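Local structure of glutathione transferase lambda1 (Populus trichocarpa, 4PQH) at residues Y150-L155 and R198-A203; P113-F118 and S156-G161; P80-N85 and L93-Y98. The protein binds glutathione and, as a monomeric lambda-class glutathione transferase, probably catalyses glutathione-dependent thiol-transfer reactions. One frame throughout, in Å; residues are numbered along the deposited sequence.

Contact 1 of 3, residues Y150-L155 and R198-A203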
ATOM      1  N   TYR A 150      11.085  15.963   1.780  1.00 14.17           N
ATOM      2  CA  TYR A 150      11.559  15.163   0.657  1.00 14.38           C
ATOM      3  C   TYR A 150      10.398  14.846  -0.286  1.00 14.17           C
ATOM      4  O   TYR A 150      10.526  14.947  -1.508  1.00 14.65           O
ATOM      5  CB  TYR A 150      12.226  13.873   1.146  1.00 16.10           C
ATOM      6  CG  TYR A 150      12.830  13.047   0.035  1.00 19.05           C
ATOM      7  CD1 TYR A 150      12.056  12.145  -0.686  1.00 21.11           C
ATOM      8  CD2 TYR A 150      14.172  13.174  -0.302  1.00 21.35           C
ATOM      9  CE1 TYR A 150      12.600  11.392  -1.711  1.00 23.29           C
ATOM     10  CE2 TYR A 150      14.729  12.422  -1.320  1.00 23.69           C
ATOM     11  CZ  TYR A 150      13.936  11.533  -2.024  1.00 24.76           C
ATOM     12  OH  TYR A 150      14.483  10.783  -3.045  1.00 26.33           O
ATOM     13  N   ILE A 151       9.265  14.470   0.290  1.00 14.28           N
ATOM     14  CA  ILE A 151       8.065  14.161  -0.481  1.00 13.65           C
ATOM     15  C   ILE A 151       7.569  15.385  -1.261  1.00 13.19           C
ATOM     16  O   ILE A 151       7.232  15.290  -2.449  1.00 12.82           O
ATOM     17  CB  ILE A 151       6.942  13.619   0.442  1.00 13.83           C
ATOM     18  CG1 ILE A 151       7.365  12.279   1.058  1.00 16.49           C
ATOM     19  CG2 ILE A 151       5.617  13.497  -0.302  1.00 14.95           C
ATOM     20  CD1 ILE A 151       7.747  11.240   0.033  1.00 17.73           C
ATOM     21  N   GLU A 152       7.543  16.536  -0.594  1.00 13.09           N
ATOM     22  CA  GLU A 152       7.094  17.779  -1.212  1.00 13.37           C
ATOM     23  C   GLU A 152       7.967  18.113  -2.415  1.00 12.79           C
ATOM     24  O   GLU A 152       7.462  18.463  -3.494  1.00 13.38           O
ATOM     25  CB  GLU A 152       7.117  18.921  -0.187  1.00 12.85           C
ATOM     26  CG  GLU A 152       6.755  20.279  -0.768  1.00 14.14           C
ATOM     27  CD  GLU A 152       5.289  20.402  -1.116  1.00 14.97           C
ATOM     28  OE1 GLU A 152       4.485  19.543  -0.698  1.00 15.96           O
ATOM     29  OE2 GLU A 152       4.947  21.376  -1.818  1.00 15.45           O
ATOM     30  N   THR A 153       9.276  17.975  -2.243  1.00 13.65           N
ATOM     31  CA  THR A 153      10.216  18.240  -3.324  1.00 15.53           C
ATOM     32  C   THR A 153      10.031  17.245  -4.469  1.00 15.92           C
ATOM     33  O   THR A 153      10.014  17.634  -5.638  1.00 16.38           O
ATOM     34  CB  THR A 153      11.674  18.229  -2.824  1.00 17.31           C
ATOM     35  OG1 THR A 153      11.868  19.331  -1.930  1.00 20.43           O
ATOM     36  CG2 THR A 153      12.646  18.356  -3.989  1.00 18.68           C
ATOM     37  N   ALA A 154       9.862  15.971  -4.136  1.00 15.18           N
ATOM     38  CA  ALA A 154       9.642  14.944  -5.153  1.00 15.11           C
ATOM     39  C   ALA A 154       8.408  15.246  -5.998  1.00 14.21           C
ATOM     40  O   ALA A 154       8.397  14.997  -7.196  1.00 14.15           O
ATOM     41  CB  ALA A 154       9.521  13.575  -4.515  1.00 14.30           C
ATOM     42  N   LEU A 155       7.377  15.806  -5.378  1.00 13.56           N
ATOM     43  CA  LEU A 155       6.145  16.130  -6.094  1.00 14.26           C
ATOM     44  C   LEU A 155       6.280  17.293  -7.083  1.00 17.04           C
ATOM     45  O   LEU A 155       5.371  17.543  -7.874  1.00 15.44           O
ATOM     46  CB  LEU A 155       5.023  16.393  -5.098  1.00 12.79           C
ATOM     47  CG  LEU A 155       4.483  15.110  -4.457  1.00 13.22           C
ATOM     48  CD1 LEU A 155       3.666  15.468  -3.224  1.00 12.85           C
ATOM     49  CD2 LEU A 155       3.650  14.291  -5.450  1.00 13.90           C
ATOM     50  N   ARG A 198       3.446  22.879   2.683  1.00 11.97           N
ATOM     51  CA  ARG A 198       3.696  21.815   1.714  1.00 11.92           C
ATOM     52  C   ARG A 198       2.519  21.669   0.754  1.00 12.37           C
ATOM     53  O   ARG A 198       1.746  20.715   0.835  1.00 13.10           O
ATOM     54  CB  ARG A 198       3.996  20.494   2.426  1.00 12.89           C
ATOM     55  CG  ARG A 198       5.228  20.555   3.320  1.00 12.86           C
ATOM     56  CD  ARG A 198       5.723  19.177   3.741  1.00 12.25           C
ATOM     57  NE  ARG A 198       6.833  19.310   4.690  1.00 12.65           N
ATOM     58  CZ  ARG A 198       6.677  19.460   6.005  1.00 13.48           C
ATOM     59  NH1 ARG A 198       5.458  19.461   6.536  1.00 15.35           N
ATOM     60  NH2 ARG A 198       7.743  19.597   6.788  1.00 14.32           N
ATOM     61  N   PRO A 199       2.379  22.630  -0.167  1.00 11.99           N
ATOM     62  CA  PRO A 199       1.197  22.679  -1.029  1.00 12.37           C
ATOM     63  C   PRO A 199       1.078  21.512  -2.017  1.00 11.15           C
ATOM     64  O   PRO A 199      -0.037  21.088  -2.309  1.00 11.92           O
ATOM     65  CB  PRO A 199       1.361  24.012  -1.760  1.00 13.23           C
ATOM     66  CG  PRO A 199       2.825  24.310  -1.709  1.00 13.88           C
ATOM     67  CD  PRO A 199       3.289  23.766  -0.401  1.00 12.76           C
ATOM     68  N   LYS A 200       2.193  21.000  -2.523  1.00 11.26           N
ATOM     69  CA  LYS A 200       2.140  19.873  -3.451  1.00 12.25           C
ATOM     70  C   LYS A 200       1.651  18.621  -2.722  1.00 11.49           C
ATOM     71  O   LYS A 200       0.877  17.826  -3.264  1.00 11.52           O
ATOM     72  CB  LYS A 200       3.512  19.623  -4.083  1.00 14.65           C
ATOM     73  CG  LYS A 200       4.019  20.741  -4.984  1.00 18.36           C
ATOM     74  CD  LYS A 200       3.441  20.644  -6.371  1.00 22.15           C
ATOM     75  CE  LYS A 200       4.024  21.707  -7.288  1.00 24.04           C
ATOM     76  NZ  LYS A 200       3.285  21.745  -8.574  1.00 25.92           N
ATOM     77  N   LEU A 201       2.126  18.439  -1.493  1.00 10.67           N
ATOM     78  CA  LEU A 201       1.677  17.344  -0.658  1.00 11.13           C
ATOM     79  C   LEU A 201       0.201  17.478  -0.309  1.00 10.28           C
ATOM     80  O   LEU A 201      -0.546  16.501  -0.366  1.00 10.33           O
ATOM     81  CB  LEU A 201       2.507  17.307   0.622  1.00 10.93           C
ATOM     82  CG  LEU A 201       2.012  16.329   1.683  1.00 11.04           C
ATOM     83  CD1 LEU A 201       2.110  14.897   1.188  1.00 11.23           C
ATOM     84  CD2 LEU A 201       2.812  16.517   2.940  1.00 11.69           C
ATOM     85  N   ALA A 202      -0.219  18.685   0.064  1.00  9.68           N
ATOM     86  CA  ALA A 202      -1.629  18.913   0.369  1.00 10.53           C
ATOM     87  C   ALA A 202      -2.497  18.548  -0.842  1.00 11.10           C
ATOM     88  O   ALA A 202      -3.532  17.885  -0.704  1.00 11.26           O
ATOM     89  CB  ALA A 202      -1.862  20.360   0.798  1.00 10.61           C
ATOM     90  N   ALA A 203      -2.056  18.954  -2.034  1.00 10.68           N
ATOM     91  CA  ALA A 203      -2.774  18.633  -3.262  1.00 10.74           C
ATOM     92  C   ALA A 203      -2.786  17.123  -3.542  1.00 10.66           C
ATOM     93  O   ALA A 203      -3.801  16.566  -3.963  1.00 11.56           O
ATOM     94  CB  ALA A 203      -2.166  19.388  -4.445  1.00 11.39           C
TER
HETATM   95  O   HOH W   1       4.652  19.520  -9.861  1.00 24.11           O
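E152 sends its carboxylate across to the first turn of helix 199-208, and both oxygens are taken up by backbone N-H groups there. L201 N donates to OE1 of E152 at 2.7 Å, and K200 N donates to OE2 of E152 at 2.9 Å. OE2 uses its syn lone pair; OE1 is met on the syn side too, but by a donor 19° out of the carboxylate plane. The glutamate chain turns at its middle (chi2 71°), which brings CD round toward the backbone of R198 and K200. R198 holds the N-cap position, and its CB sits 3.3 Å from OE1 of E152, while CD of P199 lies 3.2 Å from OE2 of E152, making this the tight part of the contact. The segment axes of the two helices cross at 82°, so E152 on the flank of one helix faces the start of the other.

Deeper in, the packing is apolar and looser. L155 lays CD1 3.7 Å from CA of L201, and I151 touches with its CG2 branch, 4.1 Å from CD1 of L201. F164 covers both I151 and L155. R198 turns its guanidinium away from E152, to a salt bridge with D149.

The solvent side is held by water instead. K200 packs its CB against CB of L155, then carries its ammonium outward, leaving its charged end well away from the E152 carboxylate. There one water donates to O of L155 and accepts from NZ of K200.

A carboxylate gripping two N-H groups at the N-terminal end of a helix lies at the positive end of the helix dipole; this would be expected to stabilise its ionised form.

Contact 2 of 3, residues P113-F118 and S156-G161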
ATOM      1  N   PRO A 113      11.351   6.231 -19.516  1.00 18.61           N
ATOM      2  CA  PRO A 113      12.508   5.812 -18.717  1.00 19.79           C
ATOM      3  C   PRO A 113      12.863   6.783 -17.592  1.00 20.94           C
ATOM      4  O   PRO A 113      13.257   6.333 -16.521  1.00 20.60           O
ATOM      5  CB  PRO A 113      13.631   5.740 -19.754  1.00 21.10           C
ATOM      6  CG  PRO A 113      12.927   5.424 -21.029  1.00 21.37           C
ATOM      7  CD  PRO A 113      11.631   6.184 -20.965  1.00 19.42           C
ATOM      8  N   ALA A 114      12.728   8.084 -17.814  1.00 19.84           N
ATOM      9  CA  ALA A 114      13.046   9.052 -16.770  1.00 19.69           C
ATOM     10  C   ALA A 114      12.090   8.936 -15.591  1.00 17.92           C
ATOM     11  O   ALA A 114      12.501   9.078 -14.436  1.00 19.42           O
ATOM     12  CB  ALA A 114      13.031  10.465 -17.320  1.00 22.60           C
ATOM     13  N   LYS A 115      10.817   8.681 -15.877  1.00 17.08           N
ATOM     14  CA  LYS A 115       9.843   8.513 -14.807  1.00 15.82           C
ATOM     15  C   LYS A 115      10.101   7.216 -14.067  1.00 15.83           C
ATOM     16  O   LYS A 115       9.976   7.160 -12.849  1.00 15.95           O
ATOM     17  CB  LYS A 115       8.415   8.564 -15.342  1.00 15.45           C
ATOM     18  CG  LYS A 115       7.966   9.956 -15.708  1.00 16.08           C
ATOM     19  CD  LYS A 115       6.549   9.959 -16.212  1.00 17.01           C
ATOM     20  CE  LYS A 115       6.059  11.377 -16.442  1.00 17.65           C
ATOM     21  NZ  LYS A 115       4.628  11.365 -16.805  1.00 19.30           N
ATOM     22  N   LYS A 116      10.460   6.172 -14.809  0.54 16.56           N
ATOM     23  CA  LYS A 116      10.794   4.891 -14.200  0.54 16.50           C
ATOM     24  C   LYS A 116      11.974   5.033 -13.241  0.54 17.11           C
ATOM     25  O   LYS A 116      11.943   4.502 -12.132  0.54 16.13           O
ATOM     26  CB  LYS A 116      11.092   3.833 -15.268  0.54 15.93           C
ATOM     27  CG  LYS A 116       9.892   3.483 -16.157  0.54 17.62           C
ATOM     28  CD  LYS A 116      10.214   2.335 -17.112  0.54 20.05           C
ATOM     29  CE  LYS A 116      10.492   1.043 -16.352  0.54 21.67           C
ATOM     30  NZ  LYS A 116      10.984  -0.047 -17.244  0.54 24.12           N
ATOM     31  N   GLU A 117      13.002   5.767 -13.665  1.00 18.58           N
ATOM     32  CA  GLU A 117      14.190   5.981 -12.834  0.53 19.42           C
ATOM     33  C   GLU A 117      13.850   6.731 -11.552  1.00 19.28           C
ATOM     34  O   GLU A 117      14.318   6.378 -10.470  1.00 19.43           O
ATOM     35  CB  GLU A 117      15.265   6.750 -13.610  0.53 22.27           C
ATOM     36  CG  GLU A 117      16.451   7.188 -12.759  0.53 24.67           C
ATOM     37  CD  GLU A 117      17.419   8.078 -13.512  0.53 27.98           C
ATOM     38  OE1 GLU A 117      17.359   8.109 -14.758  0.53 29.51           O
ATOM     39  OE2 GLU A 117      18.238   8.754 -12.857  0.53 29.12           O
ATOM     40  N   PHE A 118      13.038   7.770 -11.677  1.00 18.36           N
ATOM     41  CA  PHE A 118      12.632   8.554 -10.521  1.00 17.38           C
ATOM     42  C   PHE A 118      11.790   7.691  -9.597  1.00 17.06           C
ATOM     43  O   PHE A 118      11.918   7.771  -8.369  1.00 17.77           O
ATOM     44  CB  PHE A 118      11.851   9.792 -10.970  1.00 16.99           C
ATOM     45  CG  PHE A 118      11.616  10.794  -9.877  1.00 18.63           C
ATOM     46  CD1 PHE A 118      12.681  11.434  -9.267  1.00 20.30           C
ATOM     47  CD2 PHE A 118      10.330  11.114  -9.483  1.00 19.19           C
ATOM     48  CE1 PHE A 118      12.462  12.361  -8.268  1.00 21.32           C
ATOM     49  CE2 PHE A 118      10.110  12.036  -8.482  1.00 20.06           C
ATOM     50  CZ  PHE A 118      11.173  12.665  -7.881  1.00 20.74           C
ATOM     51  N   SER A 156       7.419  17.980  -7.041  0.54 20.75           N
ATOM     52  CA  SER A 156       7.677  19.104  -7.934  0.54 23.95           C
ATOM     53  C   SER A 156       8.477  18.677  -9.169  0.54 26.95           C
ATOM     54  O   SER A 156       8.737  19.485 -10.061  0.54 27.84           O
ATOM     55  CB  SER A 156       8.427  20.211  -7.184  0.54 27.75           C
ATOM     56  OG  SER A 156       7.946  20.355  -5.855  0.54 28.05           O
ATOM     57  N   LYS A 157       8.864  17.405  -9.219  1.00 23.21           N
ATOM     58  CA  LYS A 157       9.698  16.883 -10.308  1.00 21.33           C
ATOM     59  C   LYS A 157       8.991  16.819 -11.665  1.00 21.40           C
ATOM     60  O   LYS A 157       9.531  17.265 -12.685  1.00 24.40           O
ATOM     61  CB  LYS A 157      10.214  15.493  -9.934  1.00 20.18           C
ATOM     62  CG  LYS A 157      11.007  14.791 -11.015  1.00 23.23           C
ATOM     63  CD  LYS A 157      12.389  15.365 -11.171  1.00 26.59           C
ATOM     64  CE  LYS A 157      13.283  14.389 -11.910  1.00 29.16           C
ATOM     65  NZ  LYS A 157      14.652  14.931 -12.072  1.00 30.71           N
ATOM     66  N   PHE A 158       7.795  16.243 -11.678  1.00 19.36           N
ATOM     67  CA  PHE A 158       7.033  16.098 -12.916  1.00 19.08           C
ATOM     68  C   PHE A 158       5.754  16.910 -12.855  1.00 20.92           C
ATOM     69  O   PHE A 158       4.923  16.701 -11.981  1.00 24.93           O
ATOM     70  CB  PHE A 158       6.734  14.622 -13.202  1.00 17.68           C
ATOM     71  CG  PHE A 158       7.967  13.808 -13.486  1.00 17.96           C
ATOM     72  CD1 PHE A 158       8.636  13.939 -14.692  1.00 18.99           C
ATOM     73  CD2 PHE A 158       8.464  12.923 -12.543  1.00 17.80           C
ATOM     74  CE1 PHE A 158       9.780  13.201 -14.950  1.00 18.91           C
ATOM     75  CE2 PHE A 158       9.598  12.186 -12.797  1.00 18.35           C
ATOM     76  CZ  PHE A 158      10.260  12.328 -14.000  1.00 18.95           C
ATOM     77  N   ASP A 159       5.589  17.835 -13.796  1.00 19.38           N
ATOM     78  CA  ASP A 159       4.442  18.733 -13.747  1.00 20.40           C
ATOM     79  C   ASP A 159       3.321  18.343 -14.698  1.00 17.23           C
ATOM     80  O   ASP A 159       2.498  19.188 -15.055  1.00 17.78           O
ATOM     81  CB  ASP A 159       4.864  20.185 -13.991  1.00 26.35           C
ATOM     82  CG  ASP A 159       5.592  20.374 -15.307  1.00 32.32           C
ATOM     83  OD1 ASP A 159       5.591  19.443 -16.141  1.00 34.58           O
ATOM     84  OD2 ASP A 159       6.162  21.467 -15.509  1.00 35.13           O
ATOM     85  N   ASP A 160       3.284  17.079 -15.116  1.00 15.20           N
ATOM     86  CA  ASP A 160       2.199  16.631 -15.987  1.00 14.36           C
ATOM     87  C   ASP A 160       1.047  15.959 -15.243  1.00 13.86           C
ATOM     88  O   ASP A 160       0.178  15.329 -15.855  1.00 16.25           O
ATOM     89  CB  ASP A 160       2.703  15.777 -17.164  1.00 15.52           C
ATOM     90  CG  ASP A 160       3.682  14.691 -16.750  1.00 18.49           C
ATOM     91  OD1 ASP A 160       4.110  14.648 -15.585  1.00 17.74           O
ATOM     92  OD2 ASP A 160       4.055  13.883 -17.632  1.00 21.43           O
ATOM     93  N   GLY A 161       1.041  16.117 -13.919  1.00 13.77           N
ATOM     94  CA  GLY A 161      -0.048  15.650 -13.085  1.00 13.18           C
ATOM     95  C   GLY A 161       0.307  15.882 -11.629  1.00 12.55           C
ATOM     96  O   GLY A 161       1.414  16.313 -11.333  1.00 13.24           O
TER
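The loop following helix 144-154 folds back onto the opening turns of helix 113-137, with F158 set between K115 and F118. CG of K115 rests over one face of the F158 ring, 3.7 Å from CZ of F158 and offset toward the rim, as a CH-pi contact. CG of K157 lies over the opposite face, also toward the rim. The F158 edge turns to the face of F118 in an offset T-shaped pair, the planes at 76°, and CE2 of F158 comes 3.6 Å from CD2 of F118. K157 serves this ring as well: a bend in its chain (chi2 75°) turns CD along F118, while CG stands over the ring centre, 3.8 Å from the F118 centroid.

Beyond F158 the lysine of the helix stays extended to its tip, where NZ of K115 meets OD2 of D160 at 2.7 Å in a salt bridge; the donor stands 30° out of the carboxylate plane. The carbonyl of L165 gives that ammonium a weak second partner. Lysine methylenes on aromatic faces and an ion pair join an interhelical loop to a helix start at the surface of the helical C-terminal domain of the glutathione transferase fold.

Contact 3 of 3, residues P80-N85 and L93-Y98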
ATOM      1  N   PRO A  80       1.243  -8.702   3.295  1.00 17.99           N
ATOM      2  CA  PRO A  80       0.459  -9.482   2.333  1.00 16.22           C
ATOM      3  C   PRO A  80       1.235 -10.612   1.679  1.00 17.28           C
ATOM      4  O   PRO A  80       2.464 -10.600   1.626  1.00 17.94           O
ATOM      5  CB  PRO A  80       0.117  -8.448   1.258  1.00 16.50           C
ATOM      6  CG  PRO A  80       1.304  -7.541   1.265  1.00 18.07           C
ATOM      7  CD  PRO A  80       1.712  -7.430   2.716  1.00 17.61           C
ATOM      8  N   SER A  81       0.489 -11.579   1.167  1.00 17.05           N
ATOM      9  CA  SER A  81       1.025 -12.540   0.222  1.00 17.57           C
ATOM     10  C   SER A  81      -0.032 -12.774  -0.855  1.00 18.64           C
ATOM     11  O   SER A  81      -1.232 -12.596  -0.614  1.00 18.41           O
ATOM     12  CB  SER A  81       1.436 -13.844   0.911  1.00 20.00           C
ATOM     13  OG  SER A  81       0.318 -14.563   1.398  1.00 20.46           O
ATOM     14  N   LEU A  82       0.428 -13.157  -2.040  1.00 17.67           N
ATOM     15  CA  LEU A  82      -0.448 -13.351  -3.183  1.00 17.77           C
ATOM     16  C   LEU A  82      -0.279 -14.764  -3.701  1.00 19.27           C
ATOM     17  O   LEU A  82       0.832 -15.176  -4.045  1.00 20.24           O
ATOM     18  CB  LEU A  82      -0.112 -12.357  -4.293  1.00 17.34           C
ATOM     19  CG  LEU A  82      -0.977 -12.458  -5.553  1.00 18.98           C
ATOM     20  CD1 LEU A  82      -2.404 -12.005  -5.265  1.00 19.76           C
ATOM     21  CD2 LEU A  82      -0.363 -11.660  -6.690  1.00 20.60           C
ATOM     22  N   GLU A  83      -1.389 -15.498  -3.733  1.00 18.80           N
ATOM     23  CA  GLU A  83      -1.453 -16.833  -4.298  1.00 20.81           C
ATOM     24  C   GLU A  83      -1.977 -16.694  -5.717  1.00 20.64           C
ATOM     25  O   GLU A  83      -3.116 -16.266  -5.932  1.00 21.69           O
ATOM     26  CB  GLU A  83      -2.409 -17.684  -3.467  1.00 23.17           C
ATOM     27  CG  GLU A  83      -2.666 -19.073  -3.998  1.00 25.20           C
ATOM     28  CD  GLU A  83      -3.817 -19.749  -3.276  1.00 27.90           C
ATOM     29  OE1 GLU A  83      -4.198 -19.262  -2.191  1.00 29.15           O
ATOM     30  OE2 GLU A  83      -4.346 -20.756  -3.791  1.00 29.54           O
ATOM     31  N   HIS A  84      -1.139 -17.043  -6.687  1.00 21.30           N
ATOM     32  CA  HIS A  84      -1.489 -16.882  -8.090  1.00 22.54           C
ATOM     33  C   HIS A  84      -0.653 -17.850  -8.911  1.00 24.77           C
ATOM     34  O   HIS A  84       0.561 -17.927  -8.733  1.00 25.08           O
ATOM     35  CB  HIS A  84      -1.225 -15.438  -8.538  1.00 22.60           C
ATOM     36  CG  HIS A  84      -1.587 -15.169  -9.966  1.00 23.00           C
ATOM     37  ND1 HIS A  84      -2.873 -15.306 -10.446  1.00 23.98           N
ATOM     38  CD2 HIS A  84      -0.834 -14.770 -11.017  1.00 23.49           C
ATOM     39  CE1 HIS A  84      -2.894 -15.006 -11.732  1.00 23.75           C
ATOM     40  NE2 HIS A  84      -1.670 -14.679 -12.106  1.00 23.97           N
ATOM     41  N   ASN A  85      -1.309 -18.596  -9.796  1.00 25.93           N
ATOM     42  CA  ASN A  85      -0.627 -19.536 -10.685  1.00 29.66           C
ATOM     43  C   ASN A  85       0.358 -20.463  -9.978  1.00 33.29           C
ATOM     44  O   ASN A  85       1.519 -20.567 -10.382  1.00 33.48           O
ATOM     45  CB  ASN A  85       0.090 -18.792 -11.816  1.00 31.82           C
ATOM     46  CG  ASN A  85      -0.869 -18.149 -12.796  1.00 33.93           C
ATOM     47  OD1 ASN A  85      -2.037 -18.527 -12.881  1.00 35.45           O
ATOM     48  ND2 ASN A  85      -0.375 -17.176 -13.549  1.00 33.29           N
ATOM     49  N   LEU A  93       5.904  -4.269  -2.118  1.00 16.01           N
ATOM     50  CA  LEU A  93       6.400  -3.537  -3.287  1.00 15.90           C
ATOM     51  C   LEU A  93       6.580  -4.437  -4.501  1.00 17.10           C
ATOM     52  O   LEU A  93       6.281  -4.036  -5.627  1.00 18.87           O
ATOM     53  CB  LEU A  93       7.702  -2.803  -2.965  1.00 16.90           C
ATOM     54  CG  LEU A  93       7.556  -1.664  -1.960  1.00 16.56           C
ATOM     55  CD1 LEU A  93       8.916  -1.050  -1.678  1.00 19.96           C
ATOM     56  CD2 LEU A  93       6.580  -0.613  -2.497  1.00 16.02           C
ATOM     57  N   ASP A  94       7.074  -5.649  -4.277  1.00 17.88           N
ATOM     58  CA  ASP A  94       7.170  -6.630  -5.348  1.00 17.13           C
ATOM     59  C   ASP A  94       5.776  -6.952  -5.873  1.00 16.70           C
ATOM     60  O   ASP A  94       5.566  -7.045  -7.086  1.00 15.48           O
ATOM     61  CB  ASP A  94       7.848  -7.914  -4.865  1.00 21.71           C
ATOM     62  CG  ASP A  94       9.331  -7.739  -4.635  1.00 28.11           C
ATOM     63  OD1 ASP A  94       9.891  -6.719  -5.090  1.00 30.12           O
ATOM     64  OD2 ASP A  94       9.940  -8.632  -4.009  1.00 32.41           O
ATOM     65  N   LEU A  95       4.822  -7.106  -4.959  1.00 15.68           N
ATOM     66  CA  LEU A  95       3.471  -7.524  -5.320  1.00 15.41           C
ATOM     67  C   LEU A  95       2.687  -6.487  -6.109  1.00 14.90           C
ATOM     68  O   LEU A  95       1.950  -6.847  -7.023  1.00 15.64           O
ATOM     69  CB  LEU A  95       2.677  -7.924  -4.079  1.00 15.30           C
ATOM     70  CG  LEU A  95       3.121  -9.219  -3.403  1.00 15.81           C
ATOM     71  CD1 LEU A  95       2.172  -9.537  -2.264  1.00 17.51           C
ATOM     72  CD2 LEU A  95       3.129 -10.330  -4.437  1.00 17.28           C
ATOM     73  N   ILE A  96       2.809  -5.213  -5.757  1.00 14.05           N
ATOM     74  CA  ILE A  96       2.096  -4.204  -6.533  1.00 13.33           C
ATOM     75  C   ILE A  96       2.650  -4.160  -7.962  1.00 14.18           C
ATOM     76  O   ILE A  96       1.885  -4.020  -8.921  1.00 13.63           O
ATOM     77  CB  ILE A  96       2.056  -2.816  -5.842  1.00 14.62           C
ATOM     78  CG1 ILE A  96       3.439  -2.163  -5.808  1.00 14.88           C
ATOM     79  CG2 ILE A  96       1.430  -2.932  -4.451  1.00 15.81           C
ATOM     80  CD1 ILE A  96       3.455  -0.813  -5.082  1.00 14.95           C
ATOM     81  N   LYS A  97       3.959  -4.324  -8.122  1.00 13.58           N
ATOM     82  CA  LYS A  97       4.546  -4.403  -9.461  1.00 15.43           C
ATOM     83  C   LYS A  97       4.088  -5.659 -10.202  1.00 14.03           C
ATOM     84  O   LYS A  97       3.769  -5.608 -11.398  1.00 15.69           O
ATOM     85  CB  LYS A  97       6.074  -4.344  -9.395  1.00 16.30           C
ATOM     86  CG  LYS A  97       6.630  -3.003  -8.950  1.00 19.22           C
ATOM     87  CD  LYS A  97       8.144  -3.058  -8.859  1.00 23.37           C
ATOM     88  CE  LYS A  97       8.724  -1.732  -8.404  1.00 27.00           C
ATOM     89  NZ  LYS A  97      10.179  -1.851  -8.115  1.00 28.60           N
ATOM     90  N   TYR A  98       4.024  -6.773  -9.484  1.00 14.94           N
ATOM     91  CA  TYR A  98       3.619  -8.043 -10.064  1.00 15.95           C
ATOM     92  C   TYR A  98       2.167  -8.012 -10.540  1.00 15.28           C
ATOM     93  O   TYR A  98       1.873  -8.399 -11.674  1.00 16.52           O
ATOM     94  CB  TYR A  98       3.839  -9.180  -9.058  1.00 16.99           C
ATOM     95  CG  TYR A  98       3.423 -10.520  -9.614  1.00 18.02           C
ATOM     96  CD1 TYR A  98       4.306 -11.287 -10.362  1.00 19.84           C
ATOM     97  CD2 TYR A  98       2.138 -11.007  -9.411  1.00 19.85           C
ATOM     98  CE1 TYR A  98       3.917 -12.507 -10.885  1.00 21.54           C
ATOM     99  CE2 TYR A  98       1.744 -12.216  -9.925  1.00 22.59           C
ATOM    100  CZ  TYR A  98       2.635 -12.966 -10.658  1.00 23.63           C
ATOM    101  OH  TYR A  98       2.240 -14.181 -11.163  1.00 26.28           O
TER
HETATM  102  O   HOH W   2       2.368 -16.199  -8.799  1.00 48.76           O
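L95 of helix 92-102 meets the strand 81-84 side through both of its methyl groups: CD2 lies 3.8 Å from CB of L82, and CD1 reaches back to P80, 4.1 Å from its CG. This is the closing beta-beta-alpha unit of the thioredoxin-like N-terminal domain, with the helix laid against strand 81-84 at 37° between the segment axes. One helical turn further on, Y98 takes over. Its CD2 packs 3.8 Å from CD2 of L82, the two side chains crossing at about a right angle, and the leucine comes at the ring obliquely. CG of the tyrosine is anti to the backbone N (chi1 180°); the ring reaches toward the strand and its hydroxyl lies beside H84. A water also lies 3.1 Å from OH of Y98 and next to the carbonyl of H84, although its very short distance to that oxygen leaves its exact position doubtful.

The next shell holds these groups in place. L82 is bonded through its backbone to K89 of strand 87-90, while S81 and E83 pair with Y31 and R29 of strand 28-32, so the strand is gripped along both margins. Y98 stacks on H102 and forms a cation-pi contact with K89. P80 follows a cis peptide bond, the cis-proline hallmark of thioredoxin-like folds; it leans on Y38 and V42 of helix 37-48 and touches the bound glutathione. L95 thus packs directly behind a residue of the glutathione pocket.

At the far end, ND1 of H84 is hydrogen-bonded to OG1 of T28, which should fix the turn of the imidazole. Its CD2 then faces Y98 edge on, in the plane of both rings, with CD2 of H84 just 3.1 Å from OH of Y98.

Contact 3 is the buried one and belongs to the thioredoxin-like domain, where leucine, proline and ring packing joins strand to helix beside the glutathione pocket. Contacts 1 and 2 lie in the helical region, away from that site, contact 1 across the chain's centre from contact 3: contact 1 is partly buried, contact 2 a surface contact. These two are neighbours, since the loop of contact 2 continues straight from the 150-155 segment of contact 1, and F118 packs against A154 where they touch. The chemistry differs with place: contact 3 relies on apolar packing, contact 1 on a carboxylate at a helix start, and contact 2 on aromatic packing plus an ion pair.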